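Local coordinates for protein alpha-fucosidase GH29 (Fusarium graminearum, PDB 4PSR) that hydrolyses alpha-linked L-fucose as a GH29 alpha-L-fucosidase, probably removing it from the carbohydrate chains of glycoproteins, at residues 136-141 with 208-213; 295-300 with 376-381; 317-322 with 353-358. All coordinates share one frame; numbering follows the deposited sequence. Where two conformers were deposited one is given.

Interaction 1 (136-141 with 208-213); sequences KVNEWN and FDKHRE
E213 OE2 is gripped by two successive backbone amides of the loop: K136 N donates to it over 2.8 Å and V137 N over 3.1 Å. The two N-H groups arrive differently, K136 N from above the carboxylate plane, 43° out of it, and V137 N on the syn lone pair. CG of E213 stands anti to the backbone N (chi1 -172°), and the chain beyond it is extended, carrying the carboxylate straight off the helix to the loop. The other oxygen, OE1, accepts from S135 OG and W133 NE1, which gives the carboxylate four donors from one loop. Such a network should favour its ionised form.

V137 meets the tip of E213 with its own tip: CG2 lies 3.6 Å from E213 OE1, while CG1 rests 4.0 Å from CB of D209. The extended chain of K210 passes N138 obliquely, its CE 3.8 Å from N138 ND2, before NZ pairs with E125 on barrel strand 119-125. N138 ND2 binds S131 OG and G129 O. Its OD1 accepts from W140 N over 3.0 Å, an Asx turn, and W140 is itself the centre of an inverse gamma turn. In this TIM barrel the loop after strand 119-125 is thus tied to the flank of outer helix 200-218 through a helix carboxylate that accepts from successive backbone amides.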
loop_
_atom_site.group_PDB
_atom_site.type_symbol
_atom_site.label_atom_id
_atom_site.label_comp_id
_atom_site.label_asym_id
_atom_site.label_seq_id
_atom_site.Cartn_x
_atom_site.Cartn_y
_atom_site.Cartn_z
ATOM N N LYS A 136 -2.741 9.840 -27.693
ATOM C CA LYS A 136 -2.265 10.718 -28.769
ATOM C C LYS A 136 -0.810 11.098 -28.528
ATOM O O LYS A 136 -0.038 11.223 -29.473
ATOM C CB LYS A 136 -3.143 11.963 -28.904
ATOM C CG LYS A 136 -4.591 11.608 -29.254
ATOM C CD LYS A 136 -5.535 12.800 -29.245
ATOM C CE LYS A 136 -6.991 12.340 -29.343
ATOM N NZ LYS A 136 -7.378 11.405 -28.241
ATOM N N VAL A 137 -0.417 11.264 -27.265
ATOM C CA VAL A 137 0.953 11.711 -27.004
ATOM C C VAL A 137 1.977 10.590 -27.116
ATOM O O VAL A 137 3.175 10.863 -27.286
ATOM C CB VAL A 137 1.123 12.437 -25.627
ATOM C CG1 VAL A 137 0.189 13.652 -25.528
ATOM C CG2 VAL A 137 0.908 11.523 -24.466
ATOM N N ASN A 138 1.525 9.332 -27.052
ATOM C CA ASN A 138 2.427 8.188 -27.184
ATOM C C ASN A 138 1.820 7.141 -28.110
ATOM O O ASN A 138 0.878 6.441 -27.738
ATOM C CB ASN A 138 2.743 7.572 -25.813
ATOM C CG ASN A 138 3.670 6.391 -25.921
ATOM O OD1 ASN A 138 4.350 6.214 -26.948
ATOM N ND2 ASN A 138 3.731 5.585 -24.881
ATOM N N GLU A 139 2.374 7.024 -29.314
ATOM C CA GLU A 139 1.922 6.044 -30.303
ATOM C C GLU A 139 2.153 4.593 -29.887
ATOM O O GLU A 139 1.541 3.658 -30.459
ATOM C CB GLU A 139 2.584 6.272 -31.663
ATOM C CG GLU A 139 4.133 6.136 -31.698
ATOM C CD GLU A 139 4.889 7.401 -31.363
ATOM O OE1 GLU A 139 4.350 8.328 -30.725
ATOM O OE2 GLU A 139 6.078 7.452 -31.774
ATOM N N TRP A 140 3.016 4.388 -28.891
ATOM C CA TRP A 140 3.301 3.061 -28.391
ATOM C C TRP A 140 2.190 2.658 -27.442
ATOM O O TRP A 140 2.284 2.846 -26.222
ATOM C CB TRP A 140 4.689 3.024 -27.726
ATOM C CG TRP A 140 5.787 3.293 -28.736
ATOM C CD1 TRP A 140 6.376 4.502 -28.999
ATOM C CD2 TRP A 140 6.391 2.345 -29.621
ATOM N NE1 TRP A 140 7.311 4.353 -29.994
ATOM C CE2 TRP A 140 7.339 3.051 -30.395
ATOM C CE3 TRP A 140 6.230 0.976 -29.824
ATOM C CZ2 TRP A 140 8.128 2.426 -31.353
ATOM C CZ3 TRP A 140 7.016 0.355 -30.756
ATOM C CH2 TRP A 140 7.960 1.090 -31.519
ATOM N N ASN A 141 1.122 2.113 -28.016
ATOM C CA ASN A 141 -0.081 1.819 -27.237
ATOM C C ASN A 141 -0.833 0.666 -27.903
ATOM O O ASN A 141 -0.610 0.346 -29.095
ATOM C CB ASN A 141 -0.923 3.104 -27.044
ATOM C CG ASN A 141 -1.675 3.532 -28.291
ATOM O OD1 ASN A 141 -2.469 2.769 -28.837
ATOM N ND2 ASN A 141 -1.466 4.759 -28.719
ATOM N N PHE A 208 4.569 14.372 -17.872
ATOM C CA PHE A 208 3.376 15.124 -17.531
ATOM C C PHE A 208 2.229 14.876 -18.514
ATOM O O PHE A 208 1.088 14.612 -18.096
ATOM C CB PHE A 208 3.650 16.635 -17.451
ATOM C CG PHE A 208 2.402 17.450 -17.337
ATOM C CD1 PHE A 208 1.826 17.690 -16.105
ATOM C CD2 PHE A 208 1.771 17.950 -18.456
ATOM C CE1 PHE A 208 0.646 18.419 -15.993
ATOM C CE2 PHE A 208 0.604 18.669 -18.338
ATOM C CZ PHE A 208 0.045 18.901 -17.098
ATOM N N ASP A 209 2.531 14.917 -19.811
ATOM C CA ASP A 209 1.480 14.780 -20.823
ATOM C C ASP A 209 0.813 13.401 -20.724
ATOM O O ASP A 209 -0.390 13.264 -20.934
ATOM C CB ASP A 209 2.027 14.974 -22.235
ATOM C CG ASP A 209 2.401 16.422 -22.540
ATOM O OD1 ASP A 209 1.967 17.324 -21.811
ATOM O OD2 ASP A 209 3.100 16.627 -23.550
ATOM N N LYS A 210 1.592 12.362 -20.420
ATOM C CA LYS A 210 1.037 11.024 -20.221
ATOM C C LYS A 210 0.057 11.012 -19.042
ATOM O O LYS A 210 -1.081 10.489 -19.139
ATOM C CB LYS A 210 2.156 10.006 -20.018
ATOM C CG LYS A 210 2.859 9.590 -21.293
ATOM C CD LYS A 210 4.143 8.814 -20.994
ATOM C CE LYS A 210 4.719 8.162 -22.238
ATOM N NZ LYS A 210 5.879 7.312 -21.852
ATOM N N HIS A 211 0.481 11.547 -17.894
ATOM C CA HIS A 211 -0.425 11.659 -16.754
ATOM C C HIS A 211 -1.699 12.432 -17.082
ATOM O O HIS A 211 -2.796 11.990 -16.760
ATOM C CB HIS A 211 0.227 12.403 -15.595
ATOM C CG HIS A 211 0.976 11.560 -14.622
ATOM N ND1 HIS A 211 0.483 10.362 -14.148
ATOM C CD2 HIS A 211 2.142 11.781 -13.971
ATOM C CE1 HIS A 211 1.314 9.887 -13.238
ATOM N NE2 HIS A 211 2.330 10.730 -13.108
ATOM N N ARG A 212 -1.546 13.589 -17.708
ATOM C CA ARG A 212 -2.672 14.460 -18.020
ATOM C C ARG A 212 -3.696 13.768 -18.925
ATOM O O ARG A 212 -4.907 13.818 -18.679
ATOM C CB ARG A 212 -2.171 15.748 -18.679
ATOM C CG ARG A 212 -3.277 16.560 -19.341
ATOM C CD ARG A 212 -2.874 17.995 -19.618
ATOM N NE ARG A 212 -1.725 18.041 -20.507
ATOM C CZ ARG A 212 -1.222 19.145 -21.040
ATOM N NH1 ARG A 212 -0.165 19.059 -21.831
ATOM N NH2 ARG A 212 -1.762 20.325 -20.777
ATOM N N GLU A 213 -3.200 13.129 -19.971
ATOM C CA GLU A 213 -4.049 12.467 -20.964
ATOM C C GLU A 213 -4.759 11.295 -20.294
ATOM O O GLU A 213 -5.978 11.112 -20.434
ATOM C CB GLU A 213 -3.211 11.986 -22.140
ATOM C CG GLU A 213 -4.012 11.445 -23.328
ATOM C CD GLU A 213 -3.075 10.975 -24.402
ATOM O OE1 GLU A 213 -2.313 10.026 -24.109
ATOM O OE2 GLU A 213 -2.982 11.609 -25.494
#

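Interaction 2 (295-300 with 376-381); sequences LVRPYW and TRAWDI
L295 lays its CD1 methyl over the peptide backbone of residues 379-381, 3.3 Å from W379 O and 3.8 Å from D380 C. CD1 stands anti to CA (chi2 165°), at the far end of the side chain, and the same methyl also touches CB of A378 at 4.3 Å, the apolar part of the contact.

Beside it R297 reaches across with a chain extended from CG to NE. The edge of its guanidinium is turned to the carbonyls of A378 and W379, and the polar link runs largely through two waters lying in the guanidinium plane. One bridges the arginine and the carboxylate, accepting from R297 NE at 2.8 Å and donating to D380 OD1. The other accepts from R297 NH2 at 2.9 Å and donates to A378 O at 2.7 Å. The direct salt bridge from R297 NH2 to D380 OD1 is long, 4.0 Å, and the guanidinium and carboxylate planes stand 75° apart. D380 OD1 also holds a Tris molecule, probably from the crystallisation liquor.

R297 NH1 makes a salt bridge to E531, and the R297 side chain packs on F528 and A532 of the same helix 526-532. The contact thus joins the loop entering barrel strand 300-305 to the connection between helix 353-369 and strand 383-384, with helix 526-532 against the arginine and strand 405-409 beside R377.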
loop_
_atom_site.group_PDB
_atom_site.type_symbol
_atom_site.label_atom_id
_atom_site.label_comp_id
_atom_site.label_asym_id
_atom_site.label_seq_id
_atom_site.Cartn_x
_atom_site.Cartn_y
_atom_site.Cartn_z
ATOM N N LEU A 295 3.987 1.180 13.720
ATOM C CA LEU A 295 2.837 2.024 13.383
ATOM C C LEU A 295 3.306 3.403 12.947
ATOM O O LEU A 295 3.908 4.146 13.737
ATOM C CB LEU A 295 1.920 2.131 14.613
ATOM C CG LEU A 295 0.488 2.643 14.418
ATOM C CD1 LEU A 295 -0.374 2.327 15.656
ATOM C CD2 LEU A 295 0.446 4.126 14.151
ATOM N N VAL A 296 3.025 3.731 11.694
ATOM C CA VAL A 296 3.475 4.980 11.085
ATOM C C VAL A 296 2.319 5.944 10.868
ATOM O O VAL A 296 1.227 5.535 10.455
ATOM C CB VAL A 296 4.144 4.637 9.733
ATOM C CG1 VAL A 296 4.401 5.858 8.856
ATOM C CG2 VAL A 296 5.451 3.865 9.962
ATOM N N ARG A 297 2.565 7.223 11.136
ATOM C CA ARG A 297 1.612 8.287 10.830
ATOM C C ARG A 297 2.384 9.376 10.085
ATOM O O ARG A 297 3.555 9.634 10.412
ATOM C CB ARG A 297 0.993 8.862 12.108
ATOM C CG ARG A 297 0.281 7.794 12.953
ATOM C CD ARG A 297 -0.406 8.375 14.172
ATOM N NE ARG A 297 -1.174 7.371 14.906
ATOM C CZ ARG A 297 -2.373 6.943 14.539
ATOM N NH1 ARG A 297 -2.970 7.430 13.454
ATOM N NH2 ARG A 297 -2.979 6.016 15.262
ATOM N N PRO A 298 1.752 10.038 9.105
ATOM C CA PRO A 298 0.334 9.905 8.763
ATOM C C PRO A 298 0.029 8.679 7.917
ATOM O O PRO A 298 0.916 7.885 7.559
ATOM C CB PRO A 298 0.047 11.191 7.985
ATOM C CG PRO A 298 1.350 11.480 7.321
ATOM C CD PRO A 298 2.390 11.103 8.321
ATOM N N TYR A 299 -1.254 8.561 7.590
ATOM C CA TYR A 299 -1.775 7.416 6.816
ATOM C C TYR A 299 -0.925 7.138 5.580
ATOM O O TYR A 299 -0.568 8.056 4.834
ATOM C CB TYR A 299 -3.229 7.703 6.394
ATOM C CG TYR A 299 -4.036 6.427 6.269
ATOM C CD1 TYR A 299 -4.736 5.908 7.357
ATOM C CD2 TYR A 299 -4.039 5.696 5.079
ATOM C CE1 TYR A 299 -5.416 4.713 7.261
ATOM C CE2 TYR A 299 -4.736 4.486 4.975
ATOM C CZ TYR A 299 -5.394 4.020 6.077
ATOM O OH TYR A 299 -6.057 2.840 6.033
ATOM N N TRP A 300 -0.618 5.868 5.350
ATOM C CA TRP A 300 0.307 5.432 4.300
ATOM C C TRP A 300 -0.279 4.201 3.586
ATOM O O TRP A 300 -1.375 3.702 3.951
ATOM C CB TRP A 300 1.705 5.116 4.916
ATOM C CG TRP A 300 1.588 4.162 6.050
ATOM C CD1 TRP A 300 1.329 4.479 7.338
ATOM C CD2 TRP A 300 1.599 2.725 5.984
ATOM N NE1 TRP A 300 1.192 3.330 8.092
ATOM C CE2 TRP A 300 1.330 2.243 7.277
ATOM C CE3 TRP A 300 1.804 1.807 4.957
ATOM C CZ2 TRP A 300 1.273 0.880 7.571
ATOM C CZ3 TRP A 300 1.733 0.445 5.243
ATOM C CH2 TRP A 300 1.470 0.001 6.554
ATOM N N THR A 376 -12.412 1.005 9.813
ATOM C CA THR A 376 -11.748 1.088 11.114
ATOM C C THR A 376 -10.519 2.003 11.025
ATOM O O THR A 376 -10.145 2.458 9.945
ATOM C CB THR A 376 -11.277 -0.295 11.649
ATOM O OG1 THR A 376 -10.193 -0.819 10.846
ATOM C CG2 THR A 376 -12.416 -1.313 11.723
ATOM N N ARG A 377 -9.932 2.290 12.168
ATOM C CA ARG A 377 -8.677 3.007 12.244
ATOM C C ARG A 377 -7.744 2.256 13.190
ATOM O O ARG A 377 -8.169 1.472 14.065
ATOM C CB ARG A 377 -8.907 4.423 12.782
ATOM C CG ARG A 377 -9.782 5.328 11.911
ATOM C CD ARG A 377 -9.093 5.641 10.588
ATOM N NE ARG A 377 -9.894 6.539 9.741
ATOM C CZ ARG A 377 -10.792 6.145 8.846
ATOM N NH1 ARG A 377 -11.048 4.866 8.610
ATOM N NH2 ARG A 377 -11.469 7.039 8.141
ATOM N N ALA A 378 -6.457 2.521 13.050
ATOM C CA ALA A 378 -5.468 1.934 13.908
ATOM C C ALA A 378 -5.671 2.390 15.345
ATOM O O ALA A 378 -6.152 3.506 15.610
ATOM C CB ALA A 378 -4.075 2.355 13.413
ATOM N N TRP A 379 -5.293 1.522 16.271
ATOM C CA TRP A 379 -5.234 1.867 17.691
ATOM C C TRP A 379 -3.909 2.622 17.906
ATOM O O TRP A 379 -3.329 3.077 16.938
ATOM C CB TRP A 379 -5.296 0.596 18.521
ATOM C CG TRP A 379 -5.688 0.784 19.958
ATOM C CD1 TRP A 379 -6.462 1.782 20.476
ATOM C CD2 TRP A 379 -5.353 -0.077 21.049
ATOM N NE1 TRP A 379 -6.622 1.593 21.837
ATOM C CE2 TRP A 379 -5.933 0.471 22.214
ATOM C CE3 TRP A 379 -4.581 -1.233 21.160
ATOM C CZ2 TRP A 379 -5.795 -0.119 23.461
ATOM C CZ3 TRP A 379 -4.460 -1.835 22.410
ATOM C CH2 TRP A 379 -5.065 -1.260 23.545
ATOM N N ASP A 380 -3.421 2.771 19.143
ATOM C CA ASP A 380 -2.094 3.369 19.316
ATOM C C ASP A 380 -0.998 2.318 19.387
ATOM O O ASP A 380 0.170 2.654 19.390
ATOM C CB ASP A 380 -2.008 4.319 20.516
ATOM C CG ASP A 380 -2.866 5.580 20.330
ATOM O OD1 ASP A 380 -2.883 6.194 19.234
ATOM O OD2 ASP A 380 -3.566 5.940 21.292
ATOM N N ILE A 381 -1.392 1.048 19.481
ATOM C CA ILE A 381 -0.471 -0.081 19.478
ATOM C C ILE A 381 -0.987 -1.043 18.419
ATOM O O ILE A 381 -2.180 -1.330 18.396
ATOM C CB ILE A 381 -0.451 -0.759 20.867
ATOM C CG1 ILE A 381 0.102 0.210 21.928
ATOM C CG2 ILE A 381 0.378 -2.052 20.822
ATOM C CD1 ILE A 381 -0.134 -0.252 23.361
HETATM O O HOH W 1 -0.862 6.235 17.453
HETATM O O HOH W 2 -5.694 5.802 14.246
#

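Interaction 3 (317-322 with 353-358); sequences IKYYSS and EEQIKV
Y319 lays its ring across two successive helix side chains, E354 and Q355, crossing each at about a right angle, with E354 CB and Q355 CG both on one side of the ring plane. Its CD2 and CE2 atoms meet E354, CB lying 3.6 Å from CD2, whereas CD1 and CE1 meet Q355, CG lying 3.4 Å from CE1; both neighbours approach obliquely.

At the ring's far end the hydroxyl takes a hydrogen bond. Q355 NE2 donates to Y319 OH over 3.0 Å at an N-H...O angle of 152°, from an amide plane turned 45° against the ring, while the amide oxygen OE1 accepts from S344 N. Q355 is therefore held at both branches of its amide. The bend of E354 at chi2 (100°) sets its CD 3.8 Å from Y319 CE2, and OE2 lies at the ring edge, in the ring plane. A water in that plane bonds Y319 OH at 2.7 Å and donates a weak bond to E354 OE1.

Further along, in one of the two conformers of S322, OG sits 3.5 Å from CA of V358, and a second water joins it to K357 NZ. In that conformer S322 OG also binds D361 OD2, as does K357 NZ; D361 lies one turn after K357. CG2 of V358 comes within 3.9 Å of Y320 O.

S321 is the N-cap of helix 322-334, its OG bound to A324 N. The loop after barrel strand 300-305 runs over the first turns of helix 353-369 and leads into helix 322-334, whose M325 packs on both Y320 and V358.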
loop_
_atom_site.group_PDB
_atom_site.type_symbol
_atom_site.label_atom_id
_atom_site.label_comp_id
_atom_site.label_asym_id
_atom_site.label_seq_id
_atom_site.Cartn_x
_atom_site.Cartn_y
_atom_site.Cartn_z
ATOM N N ILE A 317 6.114 -19.582 -12.306
ATOM C CA ILE A 317 5.841 -18.692 -11.176
ATOM C C ILE A 317 5.299 -19.446 -9.958
ATOM O O ILE A 317 4.471 -20.367 -10.096
ATOM C CB ILE A 317 4.859 -17.585 -11.648
ATOM C CG1 ILE A 317 4.603 -16.550 -10.558
ATOM C CG2 ILE A 317 3.555 -18.182 -12.092
ATOM C CD1 ILE A 317 3.701 -15.396 -11.063
ATOM N N LYS A 318 5.766 -19.054 -8.776
ATOM C CA LYS A 318 5.270 -19.613 -7.526
ATOM C C LYS A 318 4.477 -18.552 -6.784
ATOM O O LYS A 318 4.680 -17.355 -6.993
ATOM C CB LYS A 318 6.410 -20.119 -6.645
ATOM C CG LYS A 318 7.158 -21.312 -7.237
ATOM C CD LYS A 318 7.989 -22.045 -6.185
ATOM C CE LYS A 318 9.451 -21.634 -6.222
ATOM N NZ LYS A 318 10.137 -22.130 -7.448
ATOM N N TYR A 319 3.591 -18.980 -5.905
ATOM C CA TYR A 319 2.687 -18.063 -5.213
ATOM C C TYR A 319 2.751 -18.228 -3.705
ATOM O O TYR A 319 3.055 -19.312 -3.182
ATOM C CB TYR A 319 1.255 -18.352 -5.651
ATOM C CG TYR A 319 1.029 -18.231 -7.147
ATOM C CD1 TYR A 319 1.071 -17.005 -7.759
ATOM C CD2 TYR A 319 0.741 -19.325 -7.924
ATOM C CE1 TYR A 319 0.862 -16.858 -9.101
ATOM C CE2 TYR A 319 0.522 -19.190 -9.284
ATOM C CZ TYR A 319 0.575 -17.945 -9.861
ATOM O OH TYR A 319 0.348 -17.740 -11.202
ATOM N N TYR A 320 2.411 -17.150 -3.013
ATOM C CA TYR A 320 2.204 -17.233 -1.574
ATOM C C TYR A 320 0.798 -17.684 -1.230
ATOM O O TYR A 320 -0.074 -17.790 -2.092
ATOM C CB TYR A 320 2.524 -15.905 -0.930
ATOM C CG TYR A 320 4.001 -15.589 -0.980
ATOM C CD1 TYR A 320 4.947 -16.513 -0.547
ATOM C CD2 TYR A 320 4.445 -14.393 -1.492
ATOM C CE1 TYR A 320 6.317 -16.236 -0.592
ATOM C CE2 TYR A 320 5.820 -14.090 -1.536
ATOM C CZ TYR A 320 6.745 -15.027 -1.094
ATOM O OH TYR A 320 8.117 -14.772 -1.130
ATOM N N SER A 321 0.584 -17.999 0.044
ATOM C CA SER A 321 -0.672 -18.545 0.496
ATOM C C SER A 321 -1.716 -17.468 0.824
ATOM O O SER A 321 -1.391 -16.302 1.078
ATOM C CB SER A 321 -0.451 -19.363 1.775
ATOM O OG SER A 321 -0.042 -18.536 2.856
ATOM N N SER A 322 -2.978 -17.890 0.786
ATOM C CA SER A 322 -4.107 -17.072 1.240
ATOM C C SER A 322 -3.855 -16.542 2.650
ATOM O O SER A 322 -4.081 -15.378 2.929
ATOM C CB SER A 322 -5.388 -17.914 1.186
ATOM O OG SER A 322 -5.601 -18.372 -0.134
ATOM N N GLU A 353 -5.618 -20.101 -12.055
ATOM C CA GLU A 353 -6.514 -20.558 -11.000
ATOM C C GLU A 353 -5.930 -20.428 -9.587
ATOM O O GLU A 353 -6.660 -20.163 -8.652
ATOM C CB GLU A 353 -7.014 -21.997 -11.257
ATOM C CG GLU A 353 -8.041 -22.126 -12.421
ATOM C CD GLU A 353 -9.390 -21.387 -12.199
ATOM O OE1 GLU A 353 -9.887 -21.296 -11.045
ATOM O OE2 GLU A 353 -9.966 -20.912 -13.212
ATOM N N GLU A 354 -4.628 -20.573 -9.422
ATOM C CA GLU A 354 -4.049 -20.445 -8.083
ATOM C C GLU A 354 -4.271 -19.027 -7.532
ATOM O O GLU A 354 -4.475 -18.815 -6.338
ATOM C CB GLU A 354 -2.558 -20.770 -8.083
ATOM C CG GLU A 354 -2.203 -22.173 -8.585
ATOM C CD GLU A 354 -1.720 -22.187 -10.044
ATOM O OE1 GLU A 354 -2.359 -21.568 -10.938
ATOM O OE2 GLU A 354 -0.677 -22.824 -10.296
ATOM N N GLN A 355 -4.196 -18.043 -8.416
ATOM C CA GLN A 355 -4.410 -16.665 -7.997
ATOM C C GLN A 355 -5.877 -16.409 -7.695
ATOM O O GLN A 355 -6.215 -15.698 -6.736
ATOM C CB GLN A 355 -3.901 -15.718 -9.077
ATOM C CG GLN A 355 -2.378 -15.765 -9.234
ATOM C CD GLN A 355 -1.901 -14.746 -10.241
ATOM O OE1 GLN A 355 -2.202 -13.554 -10.110
ATOM N NE2 GLN A 355 -1.194 -15.194 -11.273
ATOM N N ILE A 356 -6.752 -16.952 -8.533
ATOM C CA ILE A 356 -8.193 -16.880 -8.284
ATOM C C ILE A 356 -8.526 -17.435 -6.891
ATOM O O ILE A 356 -9.288 -16.833 -6.123
ATOM C CB ILE A 356 -8.989 -17.603 -9.400
ATOM C CG1 ILE A 356 -8.760 -16.893 -10.737
ATOM C CG2 ILE A 356 -10.476 -17.649 -9.056
ATOM C CD1 ILE A 356 -9.401 -17.576 -11.936
ATOM N N LYS A 357 -7.960 -18.589 -6.562
ATOM C CA LYS A 357 -8.209 -19.177 -5.242
ATOM C C LYS A 357 -7.768 -18.258 -4.087
ATOM O O LYS A 357 -8.489 -18.102 -3.105
ATOM C CB LYS A 357 -7.541 -20.545 -5.146
ATOM C CG LYS A 357 -7.438 -21.140 -3.749
ATOM C CD LYS A 357 -8.784 -21.509 -3.127
ATOM C CE LYS A 357 -8.595 -22.515 -1.985
ATOM N NZ LYS A 357 -7.297 -22.316 -1.251
ATOM N N VAL A 358 -6.593 -17.645 -4.201
ATOM C CA VAL A 358 -6.166 -16.697 -3.182
ATOM C C VAL A 358 -7.159 -15.534 -3.068
ATOM O O VAL A 358 -7.539 -15.162 -1.965
ATOM C CB VAL A 358 -4.737 -16.196 -3.485
ATOM C CG1 VAL A 358 -4.360 -15.057 -2.581
ATOM C CG2 VAL A 358 -3.752 -17.364 -3.321
HETATM O O HOH W 3 0.198 -20.098 -12.511
HETATM O O HOH W 4 -4.864 -20.814 -1.610
#

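Interactions 1 and 3 lie within the barrel domain, where each joins a loop that follows a barrel strand to an outer helix, after strand 119-125 in one case and after strand 300-305 in the other. Their centres are about 34 Å apart. Interaction 2 comes later than interaction 1 along the chain and lies across the chain's centre from it, about 37 Å between centres; it ties the barrel to the connection leading into the antiparallel sheet that begins with strand 383-384. Interaction 3, about 29 Å from interaction 2 by centres, falls between its two segments in sequence. No two touch, but helix 353-369, which carries one side of interaction 3, leads on to segment 376-381 of interaction 2.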